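Mycobacterial cidal antitoxin MbcA (Mycobacterium tuberculosis, PDB 6FKG) neutralises its cognate toxin MbcT, an NAD+ phosphorylase, by blocking access to the toxin active site. Local coordinates at residues G14-R18 / L19-Y23; R83-H87 / R88-D92; I106-A110 / E111-V115. All blocks are in the same frame, centred on the assembly; numbering follows the deposited sequence.

Contact 1: residues G14-R18 / L19-Y23; sequences GAIER and LGLTY
Ile16 and Leu21 meet where helix 7-19 gives way to the next turn: CG2 of Ile16 lies 4.0 Å from CB of Leu21, and the two side chains run at about a right angle to each other. This branch of Ile16 reaches Leu21 because CG2 stands anti to the backbone N, while CG1 (chi1 -64°) is the branch anti to the carbonyl carbon. On the more polar side, Glu17 and Tyr23 are bridged by solvent. OE2 of Glu17 is 3.7 Å from OH of Tyr23, and a water joins the two, 2.8 Å from Glu17 OE2 and 2.8 Å from Tyr23 OH. A second water gives one hydrogen to Glu17 OE1 at 2.7 Å and the other to Leu21 O at 2.6 Å. Each carboxylate oxygen thus has its own water, one leading to the loop at Leu21 and the other to Tyr23 at the start of helix 23-30, which should limit rotation of the group. A bend at chi2 (-49°) folds the Glu17 chain, and its carboxylate plane stands 65° from the Tyr23 ring.

The backbone bonds that cross from the helix into the turn are all weak. Leu21 N to Ile16 O is 3.4 Å, and Gly20 N reaches both Ile16 O and Glu17 O. Further out, Ile16 and Leu21 both pack on Val26, Leu19 leans on Ala62 and Ala74, and Arg18 forms a salt bridge with Asp63. What results is a short connection between two consecutive helices: Gly20, with positive phi, is where the chain leaves helix 7-19, and Thr22 takes the N-cap position of helix 23-30.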
loop_
_atom_site.group_PDB
_atom_site.type_symbol
_atom_site.label_atom_id
_atom_site.label_comp_id
_atom_site.label_asym_id
_atom_site.label_seq_id
_atom_site.Cartn_x
_atom_site.Cartn_y
_atom_site.Cartn_z
ATOM N N GLY C 14 37.147 -8.634 -6.469
ATOM C CA GLY C 14 37.655 -9.323 -7.645
ATOM C C GLY C 14 36.673 -9.268 -8.798
ATOM O O GLY C 14 37.060 -9.011 -9.945
ATOM N N ALA C 15 35.397 -9.502 -8.496
ATOM C CA ALA C 15 34.345 -9.423 -9.506
ATOM C C ALA C 15 34.269 -8.012 -10.118
ATOM O O ALA C 15 34.180 -7.865 -11.335
ATOM C CB ALA C 15 32.994 -9.827 -8.906
ATOM N N ILE C 16 34.328 -6.987 -9.272
ATOM C CA ILE C 16 34.312 -5.588 -9.732
ATOM C C ILE C 16 35.486 -5.241 -10.643
ATOM O O ILE C 16 35.316 -4.615 -11.691
ATOM C CB ILE C 16 34.335 -4.600 -8.539
ATOM C CG1 ILE C 16 33.066 -4.745 -7.702
ATOM C CG2 ILE C 16 34.506 -3.148 -9.023
ATOM C CD1 ILE C 16 31.802 -4.767 -8.517
ATOM N N GLU C 17 36.682 -5.630 -10.225
ATOM C CA GLU C 17 37.879 -5.262 -10.954
ATOM C C GLU C 17 37.936 -5.968 -12.303
ATOM O O GLU C 17 38.424 -5.400 -13.286
ATOM C CB GLU C 17 39.127 -5.568 -10.123
ATOM C CG GLU C 17 39.282 -4.658 -8.911
ATOM C CD GLU C 17 39.124 -3.175 -9.254
ATOM O OE1 GLU C 17 39.745 -2.711 -10.238
ATOM O OE2 GLU C 17 38.371 -2.476 -8.536
ATOM N N ARG C 18 37.429 -7.198 -12.356
ATOM C CA ARG C 18 37.436 -7.947 -13.611
ATOM C C ARG C 18 36.549 -7.263 -14.654
ATOM O O ARG C 18 36.810 -7.343 -15.849
ATOM C CB ARG C 18 36.993 -9.397 -13.385
ATOM C CG ARG C 18 38.084 -10.269 -12.771
ATOM C CD ARG C 18 37.715 -11.744 -12.766
ATOM N NE ARG C 18 36.591 -12.035 -11.879
ATOM C CZ ARG C 18 36.709 -12.287 -10.578
ATOM N NH1 ARG C 18 37.907 -12.280 -10.002
ATOM N NH2 ARG C 18 35.629 -12.547 -9.851
ATOM N N LEU C 19 35.518 -6.570 -14.189
ATOM C CA LEU C 19 34.612 -5.858 -15.083
ATOM C C LEU C 19 35.121 -4.444 -15.385
ATOM O O LEU C 19 34.657 -3.793 -16.315
ATOM C CB LEU C 19 33.218 -5.800 -14.464
ATOM C CG LEU C 19 32.057 -5.122 -15.193
ATOM C CD1 LEU C 19 31.852 -5.724 -16.558
ATOM C CD2 LEU C 19 30.785 -5.265 -14.340
ATOM N N GLY C 20 36.076 -3.975 -14.591
ATOM C CA GLY C 20 36.702 -2.681 -14.835
ATOM C C GLY C 20 35.893 -1.477 -14.392
ATOM O O GLY C 20 36.113 -0.360 -14.871
ATOM N N LEU C 21 34.950 -1.687 -13.475
ATOM C CA LEU C 21 34.164 -0.575 -12.963
ATOM C C LEU C 21 35.024 0.378 -12.144
ATOM O O LEU C 21 35.974 -0.033 -11.478
ATOM C CB LEU C 21 33.006 -1.080 -12.108
ATOM C CG LEU C 21 32.033 -2.021 -12.827
ATOM C CD1 LEU C 21 30.831 -2.302 -11.932
ATOM C CD2 LEU C 21 31.598 -1.468 -14.177
ATOM N N THR C 22 34.692 1.657 -12.206
ATOM C CA THR C 22 35.319 2.635 -11.328
ATOM C C THR C 22 34.561 2.647 -10.012
ATOM O O THR C 22 33.403 2.245 -9.972
ATOM C CB THR C 22 35.295 4.039 -11.922
ATOM O OG1 THR C 22 33.943 4.512 -11.934
ATOM C CG2 THR C 22 35.839 4.024 -13.349
ATOM N N TYR C 23 35.195 3.119 -8.943
ATOM C CA TYR C 23 34.500 3.200 -7.657
ATOM C C TYR C 23 33.365 4.230 -7.711
ATOM O O TYR C 23 32.411 4.149 -6.947
ATOM C CB TYR C 23 35.486 3.528 -6.533
ATOM C CG TYR C 23 36.377 2.356 -6.171
ATOM C CD1 TYR C 23 35.867 1.064 -6.149
ATOM C CD2 TYR C 23 37.722 2.532 -5.882
ATOM C CE1 TYR C 23 36.658 -0.016 -5.825
ATOM C CE2 TYR C 23 38.530 1.450 -5.556
ATOM C CZ TYR C 23 37.984 0.179 -5.526
ATOM O OH TYR C 23 38.759 -0.913 -5.211
HETATM O O HOH W 1 37.608 -3.285 -6.005
HETATM O O HOH W 2 38.146 -1.437 -11.990
#

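Contact 2: residues R83-H87 / R88-D92; sequences RLLEH and RKPAD
Arg88 turns back alongside Glu86, the two side chains pointing the same way with carboxylate and guanidinium planes 44° apart. NH2 of Arg88 meets OE1 of Glu86 at 2.8 Å, nearly along the C-O axis of that oxygen, in a hydrogen-bonded salt bridge. Only one nitrogen and one oxygen make the bond, so this is an end-on pairing, not a two-pronged one. The bend that brings the guanidinium round is at chi3 of Arg88 (-65°), and it leaves NE facing Leu85 O.

That carbonyl oxygen is gripped twice by the same residue. Arg88 NE approaches it at 3.0 Å and Arg88 N at 3.1 Å, from opposite faces of the carbonyl plane. The backbone donor sits well above the plane, whereas NE is tilted from it by 33°. With NE and NH2 both engaged, the guanidinium is restrained from turning about its last bonds. Its remaining terminal nitrogen, NH1, pairs with Glu98, and Glu86 OE1 is shared with Arg101; the close approach of two arginines there is probably offset by the carboxylates.

On the apolar side, Leu85 directs its CB toward the following segment, and CD1 rests 4.0 Å from Pro90 CG, the two side chains crossing at about a right angle.

The turn forms the last part of the loop between helix 71-78 and helix 90-95: Pro90 packs against Trp77 of the former, Leu85 reaches Leu93 of the latter and Leu105 of helix 99-110, while Phe44 of the MbcT chain packs against Leu85.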
loop_
_atom_site.group_PDB
_atom_site.type_symbol
_atom_site.label_atom_id
_atom_site.label_comp_id
_atom_site.label_asym_id
_atom_site.label_seq_id
_atom_site.Cartn_x
_atom_site.Cartn_y
_atom_site.Cartn_z
ATOM N N ARG C 83 17.455 -2.495 -25.272
ATOM C CA ARG C 83 16.067 -2.640 -25.725
ATOM C C ARG C 83 15.374 -3.881 -25.134
ATOM O O ARG C 83 14.144 -3.936 -25.078
ATOM C CB ARG C 83 15.989 -2.673 -27.262
ATOM C CG ARG C 83 16.597 -3.902 -27.937
ATOM C CD ARG C 83 16.081 -4.005 -29.387
ATOM N NE ARG C 83 16.684 -5.106 -30.132
ATOM C CZ ARG C 83 16.161 -6.330 -30.230
ATOM N NH1 ARG C 83 15.017 -6.639 -29.626
ATOM N NH2 ARG C 83 16.788 -7.260 -30.937
ATOM N N LEU C 84 16.152 -4.864 -24.684
ATOM C CA LEU C 84 15.566 -6.056 -24.069
ATOM C C LEU C 84 15.112 -5.784 -22.633
ATOM O O LEU C 84 14.361 -6.574 -22.040
ATOM C CB LEU C 84 16.565 -7.220 -24.101
ATOM C CG LEU C 84 17.037 -7.570 -25.515
ATOM C CD1 LEU C 84 18.032 -8.735 -25.505
ATOM C CD2 LEU C 84 15.842 -7.881 -26.396
ATOM N N LEU C 85 15.565 -4.661 -22.079
ATOM C CA LEU C 85 15.169 -4.248 -20.738
ATOM C C LEU C 85 14.368 -2.950 -20.797
ATOM O O LEU C 85 14.520 -2.081 -19.944
ATOM C CB LEU C 85 16.407 -4.074 -19.843
ATOM C CG LEU C 85 17.346 -5.272 -19.688
ATOM C CD1 LEU C 85 18.576 -4.843 -18.914
ATOM C CD2 LEU C 85 16.661 -6.461 -18.979
ATOM N N GLU C 86 13.518 -2.822 -21.817
ATOM C CA GLU C 86 12.706 -1.619 -22.013
ATOM C C GLU C 86 13.582 -0.357 -22.063
ATOM O O GLU C 86 13.233 0.694 -21.518
ATOM C CB GLU C 86 11.642 -1.511 -20.910
ATOM C CG GLU C 86 10.671 -2.705 -20.852
ATOM C CD GLU C 86 11.298 -3.965 -20.261
ATOM O OE1 GLU C 86 11.953 -3.862 -19.202
ATOM O OE2 GLU C 86 11.150 -5.056 -20.857
ATOM N N HIS C 87 14.727 -0.484 -22.724
ATOM C CA HIS C 87 15.631 0.635 -22.977
ATOM C C HIS C 87 16.214 1.199 -21.691
ATOM O O HIS C 87 16.497 2.385 -21.606
ATOM C CB HIS C 87 14.913 1.739 -23.773
ATOM C CG HIS C 87 14.265 1.242 -25.028
ATOM N ND1 HIS C 87 14.987 0.880 -26.143
ATOM C CD2 HIS C 87 12.964 1.025 -25.334
ATOM C CE1 HIS C 87 14.159 0.474 -27.089
ATOM N NE2 HIS C 87 12.925 0.555 -26.625
ATOM N N ARG C 88 16.387 0.338 -20.688
ATOM C CA ARG C 88 17.045 0.728 -19.448
ATOM C C ARG C 88 18.460 0.155 -19.402
ATOM O O ARG C 88 18.769 -0.802 -20.101
ATOM C CB ARG C 88 16.228 0.257 -18.234
ATOM C CG ARG C 88 14.882 0.960 -18.090
ATOM C CD ARG C 88 14.064 0.360 -16.944
ATOM N NE ARG C 88 13.703 -1.026 -17.234
ATOM C CZ ARG C 88 13.391 -1.933 -16.311
ATOM N NH1 ARG C 88 13.397 -1.607 -15.022
ATOM N NH2 ARG C 88 13.076 -3.171 -16.678
ATOM N N LYS C 89 19.325 0.762 -18.594
ATOM C CA LYS C 89 20.691 0.277 -18.418
ATOM C C LYS C 89 20.726 -0.832 -17.370
ATOM O O LYS C 89 20.135 -0.671 -16.298
ATOM C CB LYS C 89 21.617 1.407 -17.971
ATOM C CG LYS C 89 21.728 2.595 -18.935
ATOM C CD LYS C 89 22.447 3.746 -18.260
ATOM C CE LYS C 89 22.338 5.018 -19.090
ATOM N NZ LYS C 89 23.098 6.153 -18.503
ATOM N N PRO C 90 21.431 -1.942 -17.656
ATOM C CA PRO C 90 21.581 -2.988 -16.625
ATOM C C PRO C 90 22.087 -2.458 -15.272
ATOM O O PRO C 90 21.612 -2.914 -14.227
ATOM C CB PRO C 90 22.605 -3.948 -17.248
ATOM C CG PRO C 90 22.380 -3.785 -18.758
ATOM C CD PRO C 90 22.003 -2.348 -18.960
ATOM N N ALA C 91 23.027 -1.514 -15.289
ATOM C CA ALA C 91 23.539 -0.940 -14.041
ATOM C C ALA C 91 22.439 -0.260 -13.221
ATOM O O ALA C 91 22.449 -0.326 -11.991
ATOM C CB ALA C 91 24.670 0.049 -14.328
ATOM N N ASP C 92 21.493 0.389 -13.891
ATOM C CA ASP C 92 20.380 1.028 -13.205
ATOM C C ASP C 92 19.406 -0.024 -12.647
ATOM O O ASP C 92 18.869 0.149 -11.557
ATOM C CB ASP C 92 19.649 2.001 -14.133
ATOM C CG ASP C 92 20.512 3.213 -14.518
ATOM O OD1 ASP C 92 21.540 3.478 -13.853
ATOM O OD2 ASP C 92 20.159 3.898 -15.495
#

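Contact 3: residues I106-A110 / E111-V115; sequences IDAMA and EGVFV
A Schellman motif ends helix 99-110, with Ala108 and Val113 brought together across it and Gly112 as its C-prime residue. Val113 N closes the wider loop onto Ala108 O at 3.1 Å in a nearly straight bond (171°), and Gly112 N returns to Met109 O at 3.2 Å. Ala108 O also accepts from Glu111 N, 3.1 Å away; the two donors come from opposite faces of the carbonyl plane. A water donates to Val113 O at 2.5 Å and only weakly to Ala108 O.

Beside the backbone bonds, the methyl CB of Ala108 touches CG2 of Val113 at 3.8 Å. With CG1 anti to the backbone N (chi1 174°), CG2 is left beside that N, as the branch that reaches Ala108. Glu111 packs its CG 3.3 Å from Asp107 O, its chain then extending away to accept a hydrogen bond from the backbone of Gly40 of the MbcT chain. Asp107 forms salt bridges with Arg33 and Arg43 of that chain, which also offers Phe44 to Ala108. The apolar touch between Ala108 and Val113 is the hydrophobic contact usual in a Schellman helix end, here set within the antitoxin-toxin interface.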
loop_
_atom_site.group_PDB
_atom_site.type_symbol
_atom_site.label_atom_id
_atom_site.label_comp_id
_atom_site.label_asym_id
_atom_site.label_seq_id
_atom_site.Cartn_x
_atom_site.Cartn_y
_atom_site.Cartn_z
ATOM N N ILE C 106 21.143 -12.340 -18.934
ATOM C CA ILE C 106 22.454 -12.950 -19.184
ATOM C C ILE C 106 22.323 -14.447 -19.475
ATOM O O ILE C 106 22.969 -14.990 -20.382
ATOM C CB ILE C 106 23.404 -12.680 -17.995
ATOM C CG1 ILE C 106 23.758 -11.188 -17.973
ATOM C CG2 ILE C 106 24.658 -13.558 -18.055
ATOM C CD1 ILE C 106 24.375 -10.710 -16.636
ATOM N N ASP C 107 21.446 -15.122 -18.745
ATOM C CA ASP C 107 21.186 -16.537 -19.015
ATOM C C ASP C 107 20.611 -16.765 -20.416
ATOM O O ASP C 107 20.999 -17.709 -21.105
ATOM C CB ASP C 107 20.227 -17.106 -17.970
ATOM C CG ASP C 107 20.948 -17.739 -16.818
ATOM O OD1 ASP C 107 22.015 -18.342 -17.056
ATOM O OD2 ASP C 107 20.442 -17.648 -15.680
ATOM N N ALA C 108 19.701 -15.890 -20.839
ATOM C CA ALA C 108 19.146 -15.970 -22.188
ATOM C C ALA C 108 20.240 -15.735 -23.236
ATOM O O ALA C 108 20.292 -16.424 -24.243
ATOM C CB ALA C 108 17.978 -14.966 -22.371
ATOM N N MET C 109 21.130 -14.790 -22.970
ATOM C CA MET C 109 22.275 -14.541 -23.852
ATOM C C MET C 109 23.161 -15.780 -23.977
ATOM O O MET C 109 23.572 -16.173 -25.071
ATOM C CB MET C 109 23.082 -13.360 -23.321
ATOM C CG MET C 109 22.310 -12.054 -23.413
ATOM S SD MET C 109 23.144 -10.728 -22.541
ATOM C CE MET C 109 24.611 -10.564 -23.559
ATOM N N ALA C 110 23.412 -16.416 -22.845
ATOM C CA ALA C 110 24.245 -17.600 -22.793
ATOM C C ALA C 110 23.594 -18.803 -23.483
ATOM O O ALA C 110 24.281 -19.770 -23.827
ATOM C CB ALA C 110 24.572 -17.949 -21.322
ATOM N N GLU C 111 22.270 -18.770 -23.651
ATOM C CA GLU C 111 21.578 -19.863 -24.330
ATOM C C GLU C 111 21.186 -19.536 -25.762
ATOM O O GLU C 111 20.433 -20.278 -26.391
ATOM C CB GLU C 111 20.340 -20.282 -23.538
ATOM C CG GLU C 111 20.739 -20.854 -22.204
ATOM C CD GLU C 111 19.760 -21.869 -21.671
ATOM O OE1 GLU C 111 18.691 -22.057 -22.285
ATOM O OE2 GLU C 111 20.082 -22.485 -20.640
ATOM N N GLY C 112 21.702 -18.429 -26.277
ATOM C CA GLY C 112 21.462 -18.077 -27.673
ATOM C C GLY C 112 19.988 -17.891 -28.001
ATOM O O GLY C 112 19.520 -18.242 -29.077
ATOM N N VAL C 113 19.243 -17.332 -27.057
ATOM C CA VAL C 113 17.841 -17.023 -27.294
ATOM C C VAL C 113 17.710 -15.980 -28.398
ATOM O O VAL C 113 18.432 -14.982 -28.378
ATOM C CB VAL C 113 17.176 -16.512 -25.998
ATOM C CG1 VAL C 113 15.751 -16.055 -26.277
ATOM C CG2 VAL C 113 17.211 -17.615 -24.926
ATOM N N PHE C 114 16.812 -16.194 -29.366
ATOM C CA PHE C 114 16.704 -15.236 -30.480
ATOM C C PHE C 114 16.013 -13.971 -29.985
ATOM O O PHE C 114 15.044 -14.040 -29.225
ATOM C CB PHE C 114 15.946 -15.826 -31.669
ATOM C CG PHE C 114 16.680 -16.946 -32.372
ATOM C CD1 PHE C 114 17.974 -17.284 -32.008
ATOM C CD2 PHE C 114 16.068 -17.653 -33.396
ATOM C CE1 PHE C 114 18.646 -18.321 -32.651
ATOM C CE2 PHE C 114 16.731 -18.689 -34.052
ATOM C CZ PHE C 114 18.019 -19.021 -33.682
ATOM N N VAL C 115 16.512 -12.813 -30.393
ATOM C CA VAL C 115 16.004 -11.584 -29.798
ATOM C C VAL C 115 15.129 -10.793 -30.765
ATOM O O VAL C 115 14.736 -11.268 -31.840
ATOM C CB VAL C 115 17.160 -10.685 -29.295
ATOM C CG1 VAL C 115 17.915 -11.377 -28.173
ATOM C CG2 VAL C 115 18.079 -10.319 -30.449
ATOM O OXT VAL C 115 14.781 -9.648 -30.465
HETATM O O HOH W 3 20.076 -14.019 -26.721
#

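How the contacts relate
From the N terminus, contact 1 comes first, turning helix 7-19 into helix 23-30. Contact 2 follows after helix 71-78 and leads into helix 90-95; contact 3 closes helix 99-110 and releases the C-terminal tail. The three lie in series, with none nested or crossing. Contact 1 stands apart, its centre about 20 Å from that of contact 2, on the opposite side of the chain's centre, and about 24 Å from that of contact 3. Contacts 2 and 3 touch: Arg83 NH1 lies 3.1 Å from Val115 OXT, and Leu84 packs on Val115. This fastens the terminal carboxylate to the loop before helix 90-95, and both regions face MbcT.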